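NAD(P)H-flavin oxidoreductase (Agrobacterium tumefaciens str. C58, PDB 2FRE) binds flavin mononucleotide and probably catalyses flavin-dependent oxidoreduction with NAD(P)H as electron donor, as in other members of the nitroreductase family. Local coordinates at residues A[23-28]-A[167-172]; A[71-76]-A[88-93]; A[136-141]-A[153-158]. All coordinates share one frame; numbering follows the deposited sequence.

Contact 1 of 3, residues A[23-28]-A[167-172]. With FMN (flavin mononucleotide), chain C.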
loop_
_atom_site.group_PDB
_atom_site.type_symbol
_atom_site.label_atom_id
_atom_site.label_comp_id
_atom_site.label_asym_id
_atom_site.label_seq_id
_atom_site.Cartn_x
_atom_site.Cartn_y
_atom_site.Cartn_z
ATOM N N PRO A 23 -14.678 -5.755 -7.498
ATOM C CA PRO A 23 -15.832 -6.562 -7.816
ATOM C C PRO A 23 -15.480 -8.044 -7.828
ATOM O O PRO A 23 -14.312 -8.407 -7.670
ATOM C CB PRO A 23 -16.202 -6.100 -9.226
ATOM C CG PRO A 23 -14.884 -5.754 -9.830
ATOM C CD PRO A 23 -14.110 -5.118 -8.699
ATOM N N ARG A 24 -16.494 -8.879 -8.038
ATOM C CA ARG A 24 -16.330 -10.333 -8.060
ATOM C C ARG A 24 -16.758 -10.974 -9.385
ATOM O O ARG A 24 -16.463 -12.151 -9.597
ATOM C CB ARG A 24 -17.122 -10.976 -6.904
ATOM C CG ARG A 24 -16.572 -10.612 -5.552
ATOM C CD ARG A 24 -17.305 -11.231 -4.418
ATOM N NE ARG A 24 -16.714 -10.751 -3.183
ATOM C CZ ARG A 24 -17.024 -9.606 -2.580
ATOM N NH1 ARG A 24 -17.992 -8.833 -3.053
ATOM N NH2 ARG A 24 -16.378 -9.244 -1.479
ATOM N N ALA A 25 -17.451 -10.228 -10.253
ATOM C CA ALA A 25 -17.948 -10.802 -11.528
ATOM C C ALA A 25 -16.893 -10.644 -12.617
ATOM O O ALA A 25 -16.749 -9.572 -13.188
ATOM C CB ALA A 25 -19.252 -10.172 -11.946
ATOM N N PHE A 26 -16.163 -11.727 -12.892
ATOM C CA PHE A 26 -15.088 -11.720 -13.877
ATOM C C PHE A 26 -15.461 -12.586 -15.071
ATOM O O PHE A 26 -16.193 -13.581 -14.936
ATOM C CB PHE A 26 -13.759 -12.166 -13.252
ATOM C CG PHE A 26 -13.215 -11.201 -12.265
ATOM C CD1 PHE A 26 -12.807 -9.930 -12.660
ATOM C CD2 PHE A 26 -13.140 -11.537 -10.918
ATOM C CE1 PHE A 26 -12.311 -9.026 -11.726
ATOM C CE2 PHE A 26 -12.658 -10.629 -9.989
ATOM C CZ PHE A 26 -12.230 -9.381 -10.394
ATOM N N ASP A 27 -14.965 -12.189 -16.242
ATOM C CA ASP A 27 -15.397 -12.817 -17.490
ATOM C C ASP A 27 -14.606 -14.060 -17.906
ATOM O O ASP A 27 -14.953 -14.697 -18.897
ATOM C CB ASP A 27 -15.455 -11.782 -18.629
ATOM C CG ASP A 27 -14.082 -11.382 -19.185
ATOM O OD1 ASP A 27 -13.011 -11.783 -18.656
ATOM O OD2 ASP A 27 -14.091 -10.626 -20.187
ATOM N N GLY A 28 -13.550 -14.395 -17.166
ATOM C CA GLY A 28 -12.806 -15.636 -17.406
ATOM C C GLY A 28 -11.918 -15.600 -18.633
ATOM O O GLY A 28 -11.386 -16.627 -19.031
ATOM N N LYS A 167 -23.132 -8.713 -13.249
ATOM C CA LYS A 167 -23.332 -9.351 -11.947
ATOM C C LYS A 167 -24.241 -10.580 -12.013
ATOM O O LYS A 167 -24.217 -11.426 -11.122
ATOM C CB LYS A 167 -23.885 -8.342 -10.941
ATOM C CG LYS A 167 -25.304 -7.871 -11.226
ATOM C CD LYS A 167 -25.729 -6.865 -10.184
ATOM C CE LYS A 167 -27.149 -6.394 -10.423
ATOM N NZ LYS A 167 -27.442 -5.135 -9.669
ATOM N N SER A 168 -25.036 -10.687 -13.072
ATOM C CA SER A 168 -25.961 -11.812 -13.236
ATOM C C SER A 168 -25.252 -13.166 -13.204
ATOM O O SER A 168 -25.885 -14.173 -12.918
ATOM C CB SER A 168 -26.743 -11.682 -14.545
ATOM O OG SER A 168 -25.862 -11.675 -15.649
ATOM N N ILE A 169 -23.948 -13.201 -13.485
ATOM C CA ILE A 169 -23.200 -14.465 -13.436
ATOM C C ILE A 169 -22.930 -14.953 -12.015
ATOM O O ILE A 169 -22.523 -16.099 -11.816
ATOM C CB ILE A 169 -21.845 -14.388 -14.189
ATOM C CG1 ILE A 169 -20.825 -13.525 -13.436
ATOM C CG2 ILE A 169 -22.046 -13.850 -15.602
ATOM C CD1 ILE A 169 -19.410 -13.874 -13.763
ATOM N N LEU A 170 -23.145 -14.071 -11.041
ATOM C CA LEU A 170 -22.889 -14.363 -9.639
ATOM C C LEU A 170 -24.117 -14.977 -8.961
ATOM O O LEU A 170 -25.245 -14.688 -9.350
ATOM C CB LEU A 170 -22.517 -13.068 -8.908
ATOM C CG LEU A 170 -21.238 -12.369 -9.363
ATOM C CD1 LEU A 170 -21.097 -11.010 -8.724
ATOM C CD2 LEU A 170 -20.030 -13.225 -9.027
ATOM N N PRO A 171 -23.896 -15.812 -7.930
ATOM C CA PRO A 171 -25.053 -16.147 -7.090
ATOM C C PRO A 171 -25.638 -14.869 -6.470
ATOM O O PRO A 171 -24.921 -13.870 -6.284
ATOM C CB PRO A 171 -24.476 -17.100 -6.026
ATOM C CG PRO A 171 -22.989 -16.939 -6.093
ATOM C CD PRO A 171 -22.655 -16.466 -7.475
ATOM N N ASP A 172 -26.927 -14.906 -6.159
ATOM C CA ASP A 172 -27.670 -13.706 -5.758
ATOM C C ASP A 172 -27.044 -12.923 -4.617
ATOM O O ASP A 172 -27.013 -11.688 -4.658
ATOM C CB ASP A 172 -29.111 -14.067 -5.392
ATOM C CG ASP A 172 -29.913 -14.516 -6.582
ATOM O OD1 ASP A 172 -29.383 -14.480 -7.711
ATOM O OD2 ASP A 172 -31.068 -14.928 -6.382
HETATM N N1 FMN C . -12.877 -9.835 -0.441
HETATM C C2 FMN C . -13.480 -11.092 -0.468
HETATM O O2 FMN C . -14.546 -11.253 -1.072
HETATM N N3 FMN C . -12.908 -12.162 0.197
HETATM C C4 FMN C . -11.730 -12.036 0.882
HETATM O O4 FMN C . -11.137 -13.062 1.271
HETATM C C4A FMN C . -11.121 -10.763 0.905
HETATM N N5 FMN C . -9.930 -10.581 1.587
HETATM C C5A FMN C . -9.306 -9.346 1.537
HETATM C C6 FMN C . -8.096 -9.182 2.190
HETATM C C7 FMN C . -7.439 -7.970 2.158
HETATM C C7M FMN C . -5.961 -8.034 2.425
HETATM C C8 FMN C . -7.997 -6.878 1.483
HETATM C C8M FMN C . -7.110 -5.772 0.961
HETATM C C9 FMN C . -9.211 -7.031 0.826
HETATM C C9A FMN C . -9.881 -8.268 0.873
HETATM N N10 FMN C . -11.095 -8.423 0.238
HETATM C C10 FMN C . -11.699 -9.675 0.239
HETATM C "C1'" FMN C . -11.800 -7.258 -0.412
HETATM C "C2'" FMN C . -12.191 -6.130 0.540
HETATM O "O2'" FMN C . -13.389 -6.418 1.252
HETATM C "C3'" FMN C . -12.313 -4.821 -0.237
HETATM O "O3'" FMN C . -11.041 -4.455 -0.759
HETATM C "C4'" FMN C . -12.895 -3.716 0.636
HETATM O "O4'" FMN C . -14.234 -4.018 0.991
HETATM C "C5'" FMN C . -12.856 -2.341 -0.021
HETATM O "O5'" FMN C . -13.601 -2.333 -1.228
HETATM P P FMN C . -12.927 -1.894 -2.622
HETATM O O1P FMN C . -12.670 -0.400 -2.519
HETATM O O2P FMN C . -11.602 -2.618 -2.793
HETATM O O3P FMN C . -13.904 -2.261 -3.706
#
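The backbones of Ala25 and Lys167 come within 5.6 Å, CA to CA, where the irregular segment 23-28 passes the 3-10 turn at the start of segment 167-172. No hydrogen bond joins the two, and the turn is closed from within by Leu170 N to Lys167 O. Methyl and methylene groups carry the contact, meeting the CB of Ala25 and the carbonyl oxygens of Arg24 and Phe26. Ala25 points its CB at the turn and is received by two neighbouring residues, with CD1 of Leu170 3.8 Å from Ala25 CB and CG1 of Ile169 4.0 Å from the same carbon. The second methyl of Leu170, CD2, rests instead near the carbonyl oxygen of Arg24. In Ile169, chi1 (72°) puts CG1 between N and C, beside Ala25 CB, and a near-anti chi2 (155°) carries CD1 to 3.4 Å from Phe26 O. While Ala25 faces the turn, the neighbouring Arg24 sends its end away from it and to the cofactor: its chain runs extended from CG to NE, and NE and NH2 both donate to FMN O2. The NH2 bond is the shorter and straighter, 2.7 Å from Arg24 NH2 to FMN O2 with an N-H...O angle of 156°. The isoalloxazine carbonyl thus lies at the guanidinium edge, where the positive charge would be expected to draw electron density toward the pyrimidine end of the flavin. Glu178 accepts the backbone N-H groups of Arg24 and Ala25, Trp81 of helix 76-82 packs against Arg24, Phe26 and Leu170, and strand 131-135 meets Arg24 through His133.

Contact 2 of 3, residues A[71-76]-A[88-93]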
loop_
_atom_site.group_PDB
_atom_site.type_symbol
_atom_site.label_atom_id
_atom_site.label_comp_id
_atom_site.label_asym_id
_atom_site.label_seq_id
_atom_site.Cartn_x
_atom_site.Cartn_y
_atom_site.Cartn_z
ATOM N N VAL A 71 -6.552 -22.024 -7.659
ATOM C CA VAL A 71 -7.953 -21.906 -7.241
ATOM C C VAL A 71 -8.217 -22.635 -5.908
ATOM O O VAL A 71 -8.872 -22.097 -5.009
ATOM C CB VAL A 71 -8.910 -22.462 -8.299
ATOM C CG1 VAL A 71 -10.324 -22.542 -7.750
ATOM C CG2 VAL A 71 -8.883 -21.600 -9.581
ATOM N N GLU A 72 -7.686 -23.842 -5.756
ATOM C CA GLU A 72 -8.069 -24.663 -4.601
ATOM C C GLU A 72 -7.330 -24.248 -3.333
ATOM O O GLU A 72 -7.685 -24.712 -2.249
ATOM C CB GLU A 72 -7.914 -26.155 -4.907
ATOM C CG GLU A 72 -6.511 -26.669 -4.870
ATOM C CD GLU A 72 -6.407 -28.104 -5.353
ATOM O OE1 GLU A 72 -7.130 -28.993 -4.829
ATOM O OE2 GLU A 72 -5.576 -28.338 -6.254
ATOM N N LEU A 73 -6.328 -23.364 -3.487
ATOM C CA LEU A 73 -5.615 -22.725 -2.388
ATOM C C LEU A 73 -6.402 -21.552 -1.786
ATOM O O LEU A 73 -6.032 -21.024 -0.741
ATOM C CB LEU A 73 -4.234 -22.239 -2.834
ATOM C CG LEU A 73 -3.191 -23.341 -3.086
ATOM C CD1 LEU A 73 -1.928 -22.733 -3.691
ATOM C CD2 LEU A 73 -2.881 -24.085 -1.814
ATOM N N LEU A 74 -7.495 -21.172 -2.431
ATOM C CA LEU A 74 -8.450 -20.231 -1.850
ATOM C C LEU A 74 -9.517 -21.018 -1.113
ATOM O O LEU A 74 -9.813 -22.174 -1.467
ATOM C CB LEU A 74 -9.133 -19.414 -2.941
ATOM C CG LEU A 74 -8.239 -18.909 -4.073
ATOM C CD1 LEU A 74 -9.085 -18.255 -5.158
ATOM C CD2 LEU A 74 -7.203 -17.984 -3.503
HETATM N N MSE A 75 -10.119 -20.380 -0.112
HETATM C CA MSE A 75 -11.278 -20.957 0.562
HETATM C C MSE A 75 -12.481 -20.986 -0.359
HETATM O O MSE A 75 -12.549 -20.224 -1.326
HETATM C CB MSE A 75 -11.578 -20.217 1.858
HETATM C CG MSE A 75 -10.483 -20.440 2.851
HETATM SE SE MSE A 75 -10.715 -19.487 4.524
HETATM C CE MSE A 75 -9.041 -20.131 5.444
ATOM N N GLU A 76 -13.401 -21.903 -0.054
ATOM C CA GLU A 76 -14.522 -22.272 -0.929
ATOM C C GLU A 76 -15.323 -21.061 -1.368
ATOM O O GLU A 76 -15.671 -20.935 -2.542
ATOM C CB GLU A 76 -15.444 -23.270 -0.212
ATOM C CG GLU A 76 -16.796 -23.526 -0.902
ATOM C CD GLU A 76 -17.625 -24.632 -0.225
ATOM O OE1 GLU A 76 -18.687 -25.017 -0.790
ATOM O OE2 GLU A 76 -17.225 -25.122 0.866
ATOM N N LEU A 88 -4.647 -15.373 -11.035
ATOM C CA LEU A 88 -4.581 -15.486 -9.592
ATOM C C LEU A 88 -3.111 -15.398 -9.185
ATOM O O LEU A 88 -2.235 -15.948 -9.863
ATOM C CB LEU A 88 -5.195 -16.800 -9.100
ATOM C CG LEU A 88 -6.720 -16.888 -9.179
ATOM C CD1 LEU A 88 -7.197 -18.305 -9.019
ATOM C CD2 LEU A 88 -7.340 -16.032 -8.128
ATOM N N LEU A 89 -2.848 -14.712 -8.074
ATOM C CA LEU A 89 -1.513 -14.642 -7.537
ATOM C C LEU A 89 -1.533 -14.453 -6.025
ATOM O O LEU A 89 -2.549 -14.075 -5.451
ATOM C CB LEU A 89 -0.727 -13.502 -8.213
ATOM C CG LEU A 89 -1.203 -12.054 -8.016
ATOM C CD1 LEU A 89 -0.684 -11.433 -6.721
ATOM C CD2 LEU A 89 -0.741 -11.189 -9.190
ATOM N N PHE A 90 -0.396 -14.719 -5.399
ATOM C CA PHE A 90 -0.229 -14.501 -3.977
ATOM C C PHE A 90 0.869 -13.468 -3.746
ATOM O O PHE A 90 1.960 -13.510 -4.352
ATOM C CB PHE A 90 -0.004 -15.833 -3.243
ATOM C CG PHE A 90 -1.149 -16.780 -3.412
ATOM C CD1 PHE A 90 -2.305 -16.643 -2.629
ATOM C CD2 PHE A 90 -1.123 -17.743 -4.403
ATOM C CE1 PHE A 90 -3.392 -17.489 -2.814
ATOM C CE2 PHE A 90 -2.206 -18.587 -4.609
ATOM C CZ PHE A 90 -3.353 -18.459 -3.816
ATOM N N VAL A 91 0.540 -12.509 -2.893
ATOM C CA VAL A 91 1.477 -11.504 -2.465
ATOM C C VAL A 91 2.162 -12.000 -1.191
ATOM O O VAL A 91 1.522 -12.324 -0.205
ATOM C CB VAL A 91 0.818 -10.145 -2.202
ATOM C CG1 VAL A 91 1.881 -9.146 -1.765
ATOM C CG2 VAL A 91 0.077 -9.650 -3.428
ATOM N N ILE A 92 3.478 -12.070 -1.261
ATOM C CA ILE A 92 4.305 -12.660 -0.236
ATOM C C ILE A 92 5.289 -11.595 0.201
ATOM O O ILE A 92 5.580 -10.685 -0.575
ATOM C CB ILE A 92 5.055 -13.862 -0.844
ATOM C CG1 ILE A 92 4.051 -14.953 -1.186
ATOM C CG2 ILE A 92 6.149 -14.401 0.080
ATOM C CD1 ILE A 92 4.416 -15.659 -2.419
ATOM N N SER A 93 5.808 -11.692 1.419
ATOM C CA SER A 93 6.896 -10.796 1.841
ATOM C C SER A 93 7.942 -11.507 2.686
ATOM O O SER A 93 7.622 -12.394 3.475
ATOM C CB SER A 93 6.360 -9.590 2.611
ATOM O OG SER A 93 5.804 -9.984 3.847
#
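In the alpha+beta fold of the nitroreductase family, Val71 of helix 67-72, together with Leu73 and Leu74 of the turn after it, settles on Leu88 and Phe90 of strand 87-98. The two strand residues are two apart, so both side chains emerge from the same side of the strand, toward segment 71-76. At one end of the contact, CG2 of Val71 lies 3.7 Å from CD1 of Leu88, the two side chains crossing at a slant. Val71 turns its CB away from the strand, but CG2, set anti to the carbonyl carbon, still reaches the leucine. The other methyl of Leu88, CD2, meets CD1 of Leu74 tip to tip at 4.1 Å, so the fork of Leu88 serves two partners that stand three positions apart in the chain.

This strand belongs to the antiparallel sheet of the nitroreductase-type fold, paired with strand 55-61 and with strand 153-162, and Phe90 carries the packing two residues further along it. CE1 and CZ are the ring atoms nearest the turn, the leucine carbons approaching obliquely: CD2 of Leu74 is 3.9 Å from Phe90 CZ and equally near CE1, while CB of Leu73 lies 4.0 Å from Phe90 CZ. Leu74 therefore spreads its two methyls between both strand residues, CD1 to the leucine and CD2 to the phenylalanine. The turn that presents it is closed by a backbone bond from Leu74 N to Val71 O, 3.1 Å long. Ile143 of helix 140-146 packs against both Leu73 and Phe90, and Ile138 touches Leu74. Beyond these, Leu73 and Met75, a selenomethionine here, share backbone hydrogen bonds with Phe139 and Gly137, respectively.

Contact 3 of 3, residues A[136-141]-A[153-158]. With FMN (flavin mononucleotide), chain C.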
loop_
_atom_site.group_PDB
_atom_site.type_symbol
_atom_site.label_atom_id
_atom_site.label_comp_id
_atom_site.label_asym_id
_atom_site.label_seq_id
_atom_site.Cartn_x
_atom_site.Cartn_y
_atom_site.Cartn_z
ATOM N N GLY A 136 -7.975 -12.552 1.788
ATOM C CA GLY A 136 -7.371 -13.199 2.948
ATOM C C GLY A 136 -7.976 -14.558 3.254
ATOM O O GLY A 136 -7.407 -15.329 4.042
ATOM N N GLY A 137 -9.114 -14.866 2.631
ATOM C CA GLY A 137 -9.764 -16.161 2.753
ATOM C C GLY A 137 -9.030 -17.195 1.909
ATOM O O GLY A 137 -9.493 -17.596 0.847
ATOM N N ILE A 138 -7.866 -17.597 2.397
ATOM C CA ILE A 138 -6.938 -18.442 1.659
ATOM C C ILE A 138 -6.240 -19.373 2.637
ATOM O O ILE A 138 -6.152 -19.065 3.825
ATOM C CB ILE A 138 -5.863 -17.593 0.935
ATOM C CG1 ILE A 138 -4.969 -16.842 1.931
ATOM C CG2 ILE A 138 -6.498 -16.583 -0.026
ATOM C CD1 ILE A 138 -3.964 -15.948 1.246
ATOM N N PHE A 139 -5.727 -20.499 2.140
ATOM C CA PHE A 139 -5.049 -21.472 2.996
ATOM C C PHE A 139 -3.544 -21.170 3.006
ATOM O O PHE A 139 -2.805 -21.683 2.170
ATOM C CB PHE A 139 -5.314 -22.897 2.485
ATOM C CG PHE A 139 -6.767 -23.300 2.475
ATOM C CD1 PHE A 139 -7.424 -23.627 3.650
ATOM C CD2 PHE A 139 -7.456 -23.421 1.286
ATOM C CE1 PHE A 139 -8.745 -24.028 3.638
ATOM C CE2 PHE A 139 -8.776 -23.802 1.262
ATOM C CZ PHE A 139 -9.420 -24.119 2.442
ATOM N N LYS A 140 -3.087 -20.336 3.944
ATOM C CA LYS A 140 -1.706 -19.829 3.921
ATOM C C LYS A 140 -0.637 -20.922 4.077
ATOM O O LYS A 140 0.388 -20.886 3.400
ATOM C CB LYS A 140 -1.474 -18.759 5.008
ATOM C CG LYS A 140 -2.131 -17.409 4.747
ATOM C CD LYS A 140 -1.710 -16.425 5.856
ATOM C CE LYS A 140 -2.261 -15.010 5.666
ATOM N NZ LYS A 140 -1.564 -13.976 6.572
ATOM N N ASP A 141 -0.865 -21.869 4.981
ATOM C CA ASP A 141 0.077 -22.963 5.181
ATOM C C ASP A 141 0.151 -23.867 3.956
ATOM O O ASP A 141 1.237 -24.284 3.571
ATOM C CB ASP A 141 -0.271 -23.762 6.435
ATOM C CG ASP A 141 0.022 -22.997 7.711
ATOM O OD1 ASP A 141 0.746 -21.989 7.657
ATOM O OD2 ASP A 141 -0.456 -23.411 8.783
ATOM N N PHE A 153 9.504 -16.248 4.681
ATOM C CA PHE A 153 8.605 -15.515 3.790
ATOM C C PHE A 153 7.171 -15.718 4.233
ATOM O O PHE A 153 6.752 -16.846 4.483
ATOM C CB PHE A 153 8.792 -15.979 2.348
ATOM C CG PHE A 153 10.066 -15.479 1.723
ATOM C CD1 PHE A 153 10.057 -14.321 0.955
ATOM C CD2 PHE A 153 11.260 -16.145 1.919
ATOM C CE1 PHE A 153 11.203 -13.831 0.391
ATOM C CE2 PHE A 153 12.430 -15.662 1.357
ATOM C CZ PHE A 153 12.396 -14.497 0.583
ATOM N N LYS A 154 6.428 -14.622 4.302
ATOM C CA LYS A 154 5.056 -14.593 4.779
ATOM C C LYS A 154 4.063 -14.407 3.617
ATOM O O LYS A 154 4.289 -13.588 2.717
ATOM C CB LYS A 154 4.910 -13.452 5.787
ATOM C CG LYS A 154 3.498 -13.134 6.189
ATOM C CD LYS A 154 3.437 -12.108 7.300
ATOM C CE LYS A 154 2.088 -11.443 7.415
ATOM N NZ LYS A 154 0.991 -12.258 6.826
ATOM N N VAL A 155 2.968 -15.164 3.657
ATOM C CA VAL A 155 1.867 -14.990 2.722
ATOM C C VAL A 155 0.991 -13.849 3.253
ATOM O O VAL A 155 0.422 -13.948 4.331
ATOM C CB VAL A 155 1.035 -16.288 2.562
ATOM C CG1 VAL A 155 -0.092 -16.078 1.551
ATOM C CG2 VAL A 155 1.936 -17.459 2.136
ATOM N N GLU A 156 0.931 -12.759 2.513
ATOM C CA GLU A 156 0.154 -11.596 2.895
ATOM C C GLU A 156 -1.277 -11.708 2.415
ATOM O O GLU A 156 -2.203 -11.517 3.199
ATOM C CB GLU A 156 0.767 -10.319 2.300
ATOM C CG GLU A 156 2.212 -10.043 2.747
ATOM C CD GLU A 156 2.323 -9.702 4.218
ATOM O OE1 GLU A 156 1.278 -9.432 4.849
ATOM O OE2 GLU A 156 3.451 -9.677 4.744
ATOM N N ALA A 157 -1.462 -11.983 1.125
ATOM C CA ALA A 157 -2.800 -12.018 0.540
ATOM C C ALA A 157 -2.830 -12.695 -0.830
ATOM O O ALA A 157 -1.818 -12.772 -1.517
ATOM C CB ALA A 157 -3.354 -10.600 0.432
ATOM N N GLY A 158 -3.996 -13.213 -1.207
ATOM C CA GLY A 158 -4.224 -13.629 -2.582
ATOM C C GLY A 158 -4.795 -12.460 -3.368
ATOM O O GLY A 158 -5.348 -11.534 -2.788
HETATM N N1 FMN C . -12.877 -9.835 -0.441
HETATM C C2 FMN C . -13.480 -11.092 -0.468
HETATM O O2 FMN C . -14.546 -11.253 -1.072
HETATM N N3 FMN C . -12.908 -12.162 0.197
HETATM C C4 FMN C . -11.730 -12.036 0.882
HETATM O O4 FMN C . -11.137 -13.062 1.271
HETATM C C4A FMN C . -11.121 -10.763 0.905
HETATM N N5 FMN C . -9.930 -10.581 1.587
HETATM C C5A FMN C . -9.306 -9.346 1.537
HETATM C C6 FMN C . -8.096 -9.182 2.190
HETATM C C7 FMN C . -7.439 -7.970 2.158
HETATM C C7M FMN C . -5.961 -8.034 2.425
HETATM C C8 FMN C . -7.997 -6.878 1.483
HETATM C C8M FMN C . -7.110 -5.772 0.961
HETATM C C9 FMN C . -9.211 -7.031 0.826
HETATM C C9A FMN C . -9.881 -8.268 0.873
HETATM N N10 FMN C . -11.095 -8.423 0.238
HETATM C C10 FMN C . -11.699 -9.675 0.239
HETATM C "C1'" FMN C . -11.800 -7.258 -0.412
HETATM C "C2'" FMN C . -12.191 -6.130 0.540
HETATM O "O2'" FMN C . -13.389 -6.418 1.252
HETATM C "C3'" FMN C . -12.313 -4.821 -0.237
HETATM O "O3'" FMN C . -11.041 -4.455 -0.759
HETATM C "C4'" FMN C . -12.895 -3.716 0.636
HETATM O "O4'" FMN C . -14.234 -4.018 0.991
HETATM C "C5'" FMN C . -12.856 -2.341 -0.021
HETATM O "O5'" FMN C . -13.601 -2.333 -1.228
HETATM P P FMN C . -12.927 -1.894 -2.622
HETATM O O1P FMN C . -12.670 -0.400 -2.519
HETATM O O2P FMN C . -11.602 -2.618 -2.793
HETATM O O3P FMN C . -13.904 -2.261 -3.706
HETATM O O HOH W 1 -2.273 -11.752 5.811
#
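The N5/O4 edge of the flavin is met by the backbone N-H groups of Gly136 and Gly137, whose loop leads to Ile138 and Lys140 packed on strand 153-162. Gly136 N donates to FMN N5 at 2.8 Å, and Gly137 N to FMN O4 at 3.0 Å. Gly137 centres an inverse gamma turn. Just beyond, Ile138 lays CD1 3.7 Å from Gly158 N and against CG1 of Val155.

On the strand, Glu156 and Ala157 form a classic beta bulge opposite Val91; Val155, just before it, offers its carbonyl to two lysines. Lys140, extended beyond CG, runs alongside the Val155 side chain in the opposite sense, and its NZ donates a hydrogen bond of 3.0 Å to Val155 O, almost in line with the carbonyl bond (166°). Lys154 NZ donates a second to the same oxygen, 3.1 Å long, from above the carbonyl plane. The two ammonium groups end 3.1 Å apart, Lys140 NZ to Lys154 NZ, an approach expected to be unfavourable if both are charged, which the salt bridge of Lys154 NZ to Glu156 OE1 (3.5 Å) may offset. Glu156 OE2 is held by Ser93 and Ser111, while Phe112 of the second subunit packs on Glu156 and Ala157.

Overall arrangement
Contacts 2 and 3 form one continuous block, with centres about 6 Å apart, because strands 87-98 and 153-162 are neighbours in the same sheet. Among the links between them is a probable backbone hydrogen bond from Lys154 N to Ser93 O (2.7 Å). Contact 1 stands apart, its centre about 19 Å from that of contact 2 and about 23 Å from that of contact 3, without touching either. The cofactor bridges this separation: contact 1 reaches the O2 side of the flavin and contact 3 its N5 and O4, whereas the Leu74 side chain in contact 2 stays about 8 Å from an FMN.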